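PDB 4DZI: putative TIM-barrel metal-dependent hydrolase, which probably catalyses a metal-dependent hydrolysis as a member of the amidohydrolase superfamily, with two cadmium ions bound in its bimetal site in this crystal. Local coordinates for residues H278-F281 against T282-P285; D320-E323 against Q324-N328. One frame throughout, in Å; residues are numbered along the deposited sequence.

Contact 1. Residues H278-F281 against T282-P285; sequences HGVF and TRHP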
loop_
_atom_site.group_PDB
_atom_site.type_symbol
_atom_site.label_atom_id
_atom_site.label_comp_id
_atom_site.label_asym_id
_atom_site.label_seq_id
_atom_site.Cartn_x
_atom_site.Cartn_y
_atom_site.Cartn_z
ATOM N N HIS C 278 -14.009 -0.744 -10.338
ATOM C CA HIS C 278 -15.327 -0.176 -10.335
ATOM C C HIS C 278 -15.869 0.094 -11.727
ATOM O O HIS C 278 -16.813 0.782 -11.881
ATOM C CB HIS C 278 -15.448 1.034 -9.419
ATOM C CG HIS C 278 -15.504 0.690 -7.963
ATOM N ND1 HIS C 278 -15.244 1.602 -6.977
ATOM C CD2 HIS C 278 -15.794 -0.467 -7.329
ATOM C CE1 HIS C 278 -15.385 1.032 -5.801
ATOM N NE2 HIS C 278 -15.709 -0.227 -5.984
ATOM N N GLY C 279 -15.223 -0.481 -12.715
ATOM C CA GLY C 279 -15.794 -0.572 -14.064
ATOM C C GLY C 279 -15.765 0.683 -14.921
ATOM O O GLY C 279 -16.585 0.850 -15.810
ATOM N N VAL C 280 -14.831 1.598 -14.663
ATOM C CA VAL C 280 -14.785 2.772 -15.521
ATOM C C VAL C 280 -14.488 2.414 -16.978
ATOM O O VAL C 280 -15.090 2.990 -17.880
ATOM C CB VAL C 280 -13.767 3.805 -15.015
ATOM C CG1 VAL C 280 -13.663 4.961 -16.030
ATOM C CG2 VAL C 280 -14.223 4.310 -13.651
ATOM N N PHE C 281 -13.537 1.519 -17.222
ATOM C CA PHE C 281 -13.217 1.119 -18.590
ATOM C C PHE C 281 -14.258 0.144 -19.157
ATOM O O PHE C 281 -14.404 0.016 -20.374
ATOM C CB PHE C 281 -11.813 0.556 -18.691
ATOM C CG PHE C 281 -10.759 1.532 -18.228
ATOM C CD1 PHE C 281 -10.539 2.712 -18.933
ATOM C CD2 PHE C 281 -10.010 1.269 -17.097
ATOM C CE1 PHE C 281 -9.569 3.621 -18.498
ATOM C CE2 PHE C 281 -9.045 2.165 -16.659
ATOM C CZ PHE C 281 -8.822 3.342 -17.367
ATOM N N THR C 282 -14.983 -0.538 -18.269
ATOM C CA THR C 282 -16.099 -1.382 -18.715
ATOM C C THR C 282 -17.189 -0.484 -19.285
ATOM O O THR C 282 -17.679 -0.726 -20.390
ATOM C CB THR C 282 -16.640 -2.199 -17.546
ATOM O OG1 THR C 282 -15.602 -3.053 -17.058
ATOM C CG2 THR C 282 -17.890 -3.033 -17.990
ATOM N N ARG C 283 -17.548 0.569 -18.568
ATOM C CA ARG C 283 -18.618 1.467 -19.019
ATOM C C ARG C 283 -18.164 2.407 -20.124
ATOM O O ARG C 283 -18.989 2.891 -20.929
ATOM C CB ARG C 283 -19.206 2.264 -17.854
ATOM C CG ARG C 283 -19.944 1.383 -16.847
ATOM C CD ARG C 283 -20.596 2.186 -15.748
ATOM N NE ARG C 283 -19.605 2.870 -14.902
ATOM C CZ ARG C 283 -18.924 2.308 -13.907
ATOM N NH1 ARG C 283 -19.068 1.013 -13.620
ATOM N NH2 ARG C 283 -18.059 3.051 -13.214
ATOM N N HIS C 284 -16.858 2.668 -20.158
ATOM C CA HIS C 284 -16.284 3.621 -21.105
ATOM C C HIS C 284 -15.068 3.044 -21.785
ATOM O O HIS C 284 -13.929 3.424 -21.491
ATOM C CB HIS C 284 -15.943 4.923 -20.373
ATOM C CG HIS C 284 -17.068 5.420 -19.499
ATOM N ND1 HIS C 284 -18.133 6.097 -19.999
ATOM C CD2 HIS C 284 -17.309 5.260 -18.139
ATOM C CE1 HIS C 284 -18.990 6.384 -18.999
ATOM N NE2 HIS C 284 -18.481 5.883 -17.857
ATOM N N PRO C 285 -15.274 2.098 -22.709
ATOM C CA PRO C 285 -14.157 1.325 -23.252
ATOM C C PRO C 285 -13.215 2.146 -24.114
ATOM O O PRO C 285 -12.080 1.748 -24.310
ATOM C CB PRO C 285 -14.841 0.222 -24.082
ATOM C CG PRO C 285 -16.237 0.719 -24.302
ATOM C CD PRO C 285 -16.590 1.574 -23.126
#
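The guanidinium of Arg283 meets two successive carbonyls in two different ways: Gly279 O lies over the centre of one face, 3.3 Å above the plane, while His278 O sits at the edge, in plane. Both terminal nitrogens converge on that edge oxygen, Arg283 NH1 and Arg283 NH2 each donating to His278 O at 2.9 Å. The bonds are bent, 142° and 139° at the hydrogens, as expected when one acceptor is shared end-on, and the two donors reach it from opposite faces of the carbonyl plane. A bend at chi3 (-65°) folds the arginine back along its own short helix to make this grip. The imidazole of His284 carries Arg283 CB over one face, offset toward the rim, and has Val280 O near its plane at the edge, with His284 CD2 3.2 Å from Val280 O.

Backbone bonds hold the turn itself. Arg283 N donates to Gly279 O at 2.9 Å, and the bond from His284 N to Val280 O is weak. Gly279, at positive phi, is the C' residue of a Schellman motif that ends helix 266-277; it is also the N-cap of helix 280-283, so one glycine serves both helices. At the far end, Pro285 CA makes a CA-H...O contact of 3.2 Å with Phe281 O.

Asp214 takes Arg283 NE in a salt bridge and accepts from His284 NE2, tying the turn to the start of helix 214-223. His278 bonds Ser207 through ND1 and Asp256 of the second subunit through NE2. Val280 packs on Trp217 of helix 214-223, whereas Phe281 packs on helix 266-277 and helix 321-328; the chain then runs on to strand 289-292.

Contact 2. Residues D320-E323 against Q324-N328; sequences DPVE and QLRNN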
loop_
_atom_site.group_PDB
_atom_site.type_symbol
_atom_site.label_atom_id
_atom_site.label_comp_id
_atom_site.label_asym_id
_atom_site.label_seq_id
_atom_site.Cartn_x
_atom_site.Cartn_y
_atom_site.Cartn_z
ATOM N N ASP C 320 -11.967 -8.793 -18.536
ATOM C CA ASP C 320 -10.693 -9.121 -17.930
ATOM C C ASP C 320 -10.032 -7.807 -17.506
ATOM O O ASP C 320 -9.669 -6.994 -18.361
ATOM C CB ASP C 320 -9.846 -9.867 -18.949
ATOM C CG ASP C 320 -8.474 -10.238 -18.429
ATOM O OD1 ASP C 320 -8.013 -9.657 -17.417
ATOM O OD2 ASP C 320 -7.831 -11.117 -19.045
ATOM N N PRO C 321 -9.894 -7.581 -16.187
ATOM C CA PRO C 321 -9.396 -6.270 -15.729
ATOM C C PRO C 321 -7.907 -6.034 -16.091
ATOM O O PRO C 321 -7.460 -4.869 -16.217
ATOM C CB PRO C 321 -9.605 -6.355 -14.190
ATOM C CG PRO C 321 -9.401 -7.835 -13.906
ATOM C CD PRO C 321 -10.169 -8.488 -15.051
ATOM N N VAL C 322 -7.135 -7.103 -16.257
ATOM C CA VAL C 322 -5.752 -6.966 -16.682
ATOM C C VAL C 322 -5.668 -6.507 -18.141
ATOM O O VAL C 322 -4.798 -5.716 -18.510
ATOM C CB VAL C 322 -4.961 -8.268 -16.500
ATOM C CG1 VAL C 322 -3.551 -8.103 -17.015
ATOM C CG2 VAL C 322 -4.975 -8.670 -15.022
ATOM N N GLU C 323 -6.546 -7.045 -18.985
ATOM C CA GLU C 323 -6.569 -6.604 -20.372
ATOM C C GLU C 323 -7.023 -5.144 -20.486
ATOM O O GLU C 323 -6.567 -4.423 -21.372
ATOM C CB GLU C 323 -7.432 -7.536 -21.226
ATOM C CG GLU C 323 -6.769 -8.903 -21.406
ATOM C CD GLU C 323 -5.307 -8.798 -21.838
ATOM O OE1 GLU C 323 -5.065 -8.185 -22.896
ATOM O OE2 GLU C 323 -4.397 -9.318 -21.135
ATOM N N GLN C 324 -7.918 -4.721 -19.597
ATOM C CA GLN C 324 -8.313 -3.308 -19.539
ATOM C C GLN C 324 -7.121 -2.468 -19.175
ATOM O O GLN C 324 -6.911 -1.429 -19.775
ATOM C CB GLN C 324 -9.456 -3.061 -18.555
ATOM C CG GLN C 324 -10.778 -3.664 -19.036
ATOM C CD GLN C 324 -11.890 -3.414 -18.060
ATOM O OE1 GLN C 324 -11.643 -3.240 -16.869
ATOM N NE2 GLN C 324 -13.135 -3.387 -18.552
ATOM N N LEU C 325 -6.326 -2.917 -18.206
ATOM C CA LEU C 325 -5.085 -2.174 -17.884
ATOM C C LEU C 325 -4.175 -2.038 -19.107
ATOM O O LEU C 325 -3.657 -0.947 -19.400
ATOM C CB LEU C 325 -4.331 -2.816 -16.713
ATOM C CG LEU C 325 -2.955 -2.240 -16.363
ATOM C CD1 LEU C 325 -3.075 -0.810 -15.798
ATOM C CD2 LEU C 325 -2.269 -3.179 -15.361
ATOM N N ARG C 326 -3.979 -3.142 -19.829
ATOM C CA ARG C 326 -3.090 -3.168 -20.977
ATOM C C ARG C 326 -3.644 -2.391 -22.159
ATOM O O ARG C 326 -2.875 -1.859 -22.968
ATOM C CB ARG C 326 -2.824 -4.600 -21.435
ATOM C CG ARG C 326 -2.137 -5.390 -20.355
ATOM C CD ARG C 326 -1.934 -6.869 -20.724
ATOM N NE ARG C 326 -0.798 -7.363 -19.956
ATOM C CZ ARG C 326 -0.684 -8.587 -19.457
ATOM N NH1 ARG C 326 -1.661 -9.473 -19.655
ATOM N NH2 ARG C 326 0.410 -8.909 -18.751
ATOM N N ASN C 327 -4.965 -2.349 -22.284
ATOM C CA ASN C 327 -5.584 -1.688 -23.428
ATOM C C ASN C 327 -5.786 -0.188 -23.254
ATOM O O ASN C 327 -5.601 0.564 -24.207
ATOM C CB ASN C 327 -6.956 -2.288 -23.711
ATOM C CG ASN C 327 -7.556 -1.778 -25.007
ATOM O OD1 ASN C 327 -7.065 -2.098 -26.093
ATOM N ND2 ASN C 327 -8.624 -0.990 -24.904
ATOM N N ASN C 328 -6.160 0.245 -22.048
ATOM C CA ASN C 328 -6.612 1.616 -21.862
ATOM C C ASN C 328 -5.631 2.561 -21.178
ATOM O O ASN C 328 -5.930 3.739 -21.059
ATOM C CB ASN C 328 -7.928 1.638 -21.098
ATOM C CG ASN C 328 -9.050 0.986 -21.875
ATOM O OD1 ASN C 328 -9.074 -0.244 -22.030
ATOM N ND2 ASN C 328 -9.990 1.800 -22.365
#
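Four i to i+4 backbone bonds, beginning with Gln324 N to Asp320 O at 3.1 Å, establish the opening turns of the α-helix 321-328. The last of the four joins Asn327 N to Glu323 O. The N-cap of the helix is Asp320: the carboxylate oxygen Asp320 OD1 accepts from Val322 N at 2.9 Å, on the anti side and out of the carboxylate plane, and takes a weak bond from Glu323 N.

On one flank, Glu323 and Arg326 form an i to i+3 salt bridge. Arg326 NH1 points at Glu323 OE2 at 3.1 Å, with 161° at the hydrogen, and the oxygen lies in the guanidinium plane. The carboxylate plane is turned 49° from it, and the bridge is a single bond, met nearly along the C-O axis of OE2. The Glu323 chain bends at chi2 (-49°) and in this way brings OE2 to Arg326, which is extended from CG to NE. Val322 lies alongside the arginine, pointing the same way, with Val322 CG1 over one guanidinium face, offset toward the rim, 3.5 Å from Arg326 NH1. Arg326 NE has a further partner in Val345 O, which links the group to helix 339-346.

The buried flank faces other helices: Pro321 and Leu325 pack on helices 266-277 and 298-312, and the Gln324 amide bonds Glu319 through NE2. At the last turn, Asn327 ND2 donates to Asn328 OD1 at 3.0 Å, approaching from above the acceptor's carbonyl plane.

In the fold
Following the chain, helix 266-277 ends at contact 1, whose turn leads into strand 289-292; helix 298-312 then intervenes before contact 2, which leads directly into strand 329-331. The contacts are in series, neither enclosing nor crossing the other, and each is local, closing no long loop. The centres of contact 1 and contact 2 are nevertheless only about 10 Å apart. Thr282 OG1 and Gln324 NE2 lie 2.9 Å apart, as do Pro285 O and Asn328 ND2, both probable hydrogen bonds, and Phe281 CD1 packs 3.6 Å from Asn328 CB. Two segments preceding neighbouring parallel strands are thus joined side by side on the helical exterior of the TIM-barrel fold.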